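Local coordinates for beta-glucosidase (PDB 6JXG), which probably hydrolyses terminal, non-reducing beta-D-glucosyl residues, releasing beta-D-glucose, as a secreted glycoside hydrolase family 3 enzyme of cellulose breakdown, at residues A[236-242]-A[262-267]. Numbering follows the deposited sequence.
Sequences QHTTIGS and LWGSNL. With NAG (2-acetamido-2-deoxy-beta-D-glucopyranose), chain C.
The start of helix 239-245, with the loop before it, meets the loop leading into helix 265-272 and that helix's first turn at the periphery of the family 3 N-terminal domain, illustrating how one residue at the start of a helix can tie it, through hydroxyl and carbonyl, to the loop leading into the next. Thr238 is the N-cap of helix 239-245: its OG1, also bonded to Glu211, accepts a weak 2.7 Å bond from Gly241 N. Gly264, with positive phi (55/-137), occupies the N-cap position of helix 265-272. The segments are nearest at Thr239 and Leu262, whose CA atoms are 4.9 Å apart. Thr239 (chi1 m) works in both directions, its OG1 donating to Leu262 O at 2.5 Å while its backbone O receives Trp263 NE1 at 3.0 Å, near the plane of the indole (Trp263 chi1 m, chi2 3°). Extended Gln236 (chi1 and chi2 t) lays OE1 over one indole face; one water accepts from its NE2 (2.9 Å) and from Trp263 N (3.1 Å). Leu262 (chi1 m, chi2 t) directs its side chain toward the 236-239 backbone, CD1 lying 3.6 Å from His237 O. At the outer margin Asn266 OD1 receives a 3.0 Å bond from O6 of the N-linked NAG, while its ND2 binds Tyr261 O. Trp263 and Leu267 pack against helices 22-29 and 278-294, and also on Ala243 of helix 239-245.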
ATOM      1  N   GLN A 236     -21.994  -5.178  -6.121  1.00 14.11           N
ATOM      2  CA  GLN A 236     -23.185  -4.501  -6.660  1.00 12.95           C
ATOM      3  C   GLN A 236     -24.410  -5.195  -6.000  1.00 13.90           C
ATOM      4  O   GLN A 236     -24.415  -6.418  -5.880  1.00 14.01           O
ATOM      5  CB  GLN A 236     -23.301  -4.653  -8.180  1.00 13.25           C
ATOM      6  CG  GLN A 236     -24.566  -4.139  -8.823  1.00 13.43           C
ATOM      7  CD  GLN A 236     -24.604  -4.388 -10.329  1.00 12.65           C
ATOM      8  OE1 GLN A 236     -24.885  -3.479 -11.127  1.00 13.81           O
ATOM      9  NE2 GLN A 236     -24.324  -5.606 -10.711  1.00 11.59           N
ATOM     10  N   HIS A 237     -25.422  -4.429  -5.618  1.00 13.40           N
ATOM     11  CA  HIS A 237     -26.596  -4.955  -4.923  1.00 13.85           C
ATOM     12  C   HIS A 237     -27.867  -4.804  -5.698  1.00 14.03           C
ATOM     13  O   HIS A 237     -28.763  -5.624  -5.518  1.00 12.79           O
ATOM     14  CB  HIS A 237     -26.808  -4.271  -3.547  1.00 15.00           C
ATOM     15  CG  HIS A 237     -25.710  -4.603  -2.619  1.00 16.60           C
ATOM     16  ND1 HIS A 237     -25.762  -5.683  -1.780  1.00 16.82           N
ATOM     17  CD2 HIS A 237     -24.435  -4.150  -2.579  1.00 14.28           C
ATOM     18  CE1 HIS A 237     -24.593  -5.829  -1.176  1.00 15.90           C
ATOM     19  NE2 HIS A 237     -23.768  -4.918  -1.661  1.00 15.21           N
ATOM     20  N   THR A 238     -28.016  -3.727  -6.453  1.00 13.97           N
ATOM     21  CA  THR A 238     -29.236  -3.505  -7.239  1.00 15.60           C
ATOM     22  C   THR A 238     -28.931  -3.071  -8.656  1.00 14.35           C
ATOM     23  O   THR A 238     -27.877  -2.508  -8.924  1.00 14.66           O
ATOM     24  CB  THR A 238     -30.120  -2.402  -6.580  1.00 16.03           C
ATOM     25  OG1 THR A 238     -29.589  -1.094  -6.798  1.00 16.39           O
ATOM     26  CG2 THR A 238     -30.237  -2.645  -5.084  1.00 17.66           C
ATOM     27  N   THR A 239     -29.876  -3.280  -9.554  1.00 14.19           N
ATOM     28  CA  THR A 239     -29.745  -2.770 -10.911  1.00 13.84           C
ATOM     29  C   THR A 239     -29.722  -1.209 -10.935  1.00 15.99           C
ATOM     30  O   THR A 239     -28.805  -0.541 -11.474  1.00 13.96           O
ATOM     31  CB  THR A 239     -30.921  -3.277 -11.781  1.00 13.29           C
ATOM     32  OG1 THR A 239     -30.890  -4.678 -11.851  1.00 11.56           O
ATOM     33  CG2 THR A 239     -30.862  -2.677 -13.204  1.00 13.28           C
ATOM     34  N   ILE A 240     -30.791  -0.628 -10.413  1.00 16.79           N
ATOM     35  CA  ILE A 240     -31.059   0.797 -10.566  1.00 15.01           C
ATOM     36  C   ILE A 240     -30.149   1.602  -9.611  1.00 15.63           C
ATOM     37  O   ILE A 240     -29.606   2.609 -10.006  1.00 14.62           O
ATOM     38  CB  ILE A 240     -32.561   1.127 -10.217  1.00 15.98           C
ATOM     39  CG1 ILE A 240     -33.486   0.471 -11.224  1.00 17.60           C
ATOM     40  CG2 ILE A 240     -32.789   2.632 -10.135  1.00 16.86           C
ATOM     41  CD1 ILE A 240     -34.920   0.305 -10.700  1.00 18.30           C
ATOM     42  N   GLY A 241     -30.010   1.124  -8.368  1.00 15.17           N
ATOM     43  CA  GLY A 241     -29.204   1.835  -7.360  1.00 14.54           C
ATOM     44  C   GLY A 241     -27.805   2.090  -7.803  1.00 12.77           C
ATOM     45  O   GLY A 241     -27.328   3.231  -7.740  1.00 13.35           O
ATOM     46  N   SER A 242     -27.147   1.023  -8.266  1.00 12.76           N
ATOM     47  CA  SER A 242     -25.774   1.124  -8.667  1.00 11.48           C
ATOM     48  C   SER A 242     -25.586   2.042  -9.886  1.00 12.12           C
ATOM     49  O   SER A 242     -24.682   2.872  -9.898  1.00 13.00           O
ATOM     50  CB  SER A 242     -25.178  -0.268  -8.927  1.00 11.88           C
ATOM     51  OG  SER A 242     -25.903  -1.004  -9.897  1.00 13.54           O
ATOM     52  N   LEU A 262     -27.348  -8.418 -12.614  1.00 13.15           N
ATOM     53  CA  LEU A 262     -28.168  -7.231 -12.245  1.00 14.25           C
ATOM     54  C   LEU A 262     -28.147  -6.189 -13.314  1.00 13.40           C
ATOM     55  O   LEU A 262     -29.063  -5.389 -13.432  1.00 14.67           O
ATOM     56  CB  LEU A 262     -27.696  -6.617 -10.902  1.00 14.68           C
ATOM     57  CG  LEU A 262     -28.107  -7.464  -9.699  1.00 16.03           C
ATOM     58  CD1 LEU A 262     -27.343  -7.172  -8.431  1.00 16.25           C
ATOM     59  CD2 LEU A 262     -29.598  -7.268  -9.434  1.00 16.96           C
ATOM     60  N   TRP A 263     -27.103  -6.210 -14.137  1.00 13.07           N
ATOM     61  CA  TRP A 263     -27.035  -5.322 -15.326  1.00 12.95           C
ATOM     62  C   TRP A 263     -27.312  -6.184 -16.607  1.00 13.29           C
ATOM     63  O   TRP A 263     -28.338  -6.854 -16.627  1.00 12.80           O
ATOM     64  CB  TRP A 263     -25.757  -4.516 -15.343  1.00 11.83           C
ATOM     65  CG  TRP A 263     -25.785  -3.303 -14.467  1.00 12.12           C
ATOM     66  CD1 TRP A 263     -26.804  -2.872 -13.619  1.00 11.91           C
ATOM     67  CD2 TRP A 263     -24.717  -2.350 -14.294  1.00 12.02           C
ATOM     68  NE1 TRP A 263     -26.449  -1.686 -12.996  1.00 12.29           N
ATOM     69  CE2 TRP A 263     -25.157  -1.376 -13.365  1.00 12.28           C
ATOM     70  CE3 TRP A 263     -23.444  -2.256 -14.799  1.00 12.21           C
ATOM     71  CZ2 TRP A 263     -24.368  -0.301 -12.994  1.00 13.69           C
ATOM     72  CZ3 TRP A 263     -22.641  -1.187 -14.425  1.00 12.38           C
ATOM     73  CH2 TRP A 263     -23.121  -0.182 -13.584  1.00 12.76           C
ATOM     74  N   GLY A 264     -26.478  -6.196 -17.638  1.00 13.53           N
ATOM     75  CA  GLY A 264     -26.847  -6.945 -18.823  1.00 14.82           C
ATOM     76  C   GLY A 264     -28.235  -6.467 -19.339  1.00 15.92           C
ATOM     77  O   GLY A 264     -28.554  -5.239 -19.285  1.00 15.17           O
ATOM     78  N   SER A 265     -29.081  -7.432 -19.717  1.00 15.15           N
ATOM     79  CA  SER A 265     -30.456  -7.153 -20.147  1.00 17.08           C
ATOM     80  C   SER A 265     -31.250  -6.495 -19.062  1.00 16.08           C
ATOM     81  O   SER A 265     -32.169  -5.805 -19.379  1.00 16.32           O
ATOM     82  CB  SER A 265     -31.271  -8.409 -20.415  1.00 18.26           C
ATOM     83  OG  SER A 265     -30.673  -9.193 -21.343  1.00 22.76           O
ATOM     84  N   ASN A 266     -31.004  -6.824 -17.806  1.00 16.33           N
ATOM     85  CA  ASN A 266     -31.652  -6.095 -16.734  1.00 16.70           C
ATOM     86  C   ASN A 266     -31.424  -4.584 -16.726  1.00 15.39           C
ATOM     87  O   ASN A 266     -32.346  -3.854 -16.483  1.00 15.45           O
ATOM     88  CB  ASN A 266     -31.257  -6.638 -15.380  1.00 21.44           C
ATOM     89  CG  ASN A 266     -32.224  -7.660 -14.867  1.00 27.19           C
ATOM     90  OD1 ASN A 266     -33.422  -7.514 -15.027  1.00 35.58           O
ATOM     91  ND2 ASN A 266     -31.712  -8.716 -14.278  1.00 26.68           N
ATOM     92  N   LEU A 267     -30.219  -4.105 -17.029  1.00 15.67           N
ATOM     93  CA  LEU A 267     -29.971  -2.662 -17.124  1.00 15.47           C
ATOM     94  C   LEU A 267     -30.730  -2.043 -18.306  1.00 16.14           C
ATOM     95  O   LEU A 267     -31.303  -0.927 -18.179  1.00 16.09           O
ATOM     96  CB  LEU A 267     -28.454  -2.384 -17.231  1.00 15.97           C
ATOM     97  CG  LEU A 267     -27.980  -0.935 -17.339  1.00 16.59           C
ATOM     98  CD1 LEU A 267     -28.442  -0.030 -16.216  1.00 16.24           C
ATOM     99  CD2 LEU A 267     -26.444  -0.896 -17.420  1.00 15.51           C
TER
HETATM  100  C1  NAG C 802     -37.381  -1.596 -14.196  1.00 22.65           C
HETATM  101  C2  NAG C 802     -38.392  -2.096 -13.125  1.00 23.38           C
HETATM  102  C3  NAG C 802     -37.651  -2.713 -11.963  1.00 22.89           C
HETATM  103  C4  NAG C 802     -36.574  -3.679 -12.431  1.00 22.20           C
HETATM  104  C5  NAG C 802     -35.668  -3.059 -13.519  1.00 21.48           C
HETATM  105  C6  NAG C 802     -34.600  -4.034 -14.107  1.00 19.83           C
HETATM  106  C7  NAG C 802     -40.442  -0.791 -13.062  1.00 26.34           C
HETATM  107  C8  NAG C 802     -41.221   0.341 -12.408  1.00 26.24           C
HETATM  108  N2  NAG C 802     -39.236  -1.053 -12.556  1.00 24.57           N
HETATM  109  O3  NAG C 802     -38.543  -3.373 -11.061  1.00 22.42           O
HETATM  110  O4  NAG C 802     -35.891  -4.027 -11.241  1.00 19.58           O
HETATM  111  O5  NAG C 802     -36.473  -2.615 -14.600  1.00 20.88           O
HETATM  112  O6  NAG C 802     -35.245  -5.216 -14.487  1.00 19.66           O
HETATM  113  O7  NAG C 802     -40.859  -1.407 -14.056  1.00 26.62           O
HETATM  114  O   HOH W   1     -24.399  -7.257 -13.147  1.00  9.11           O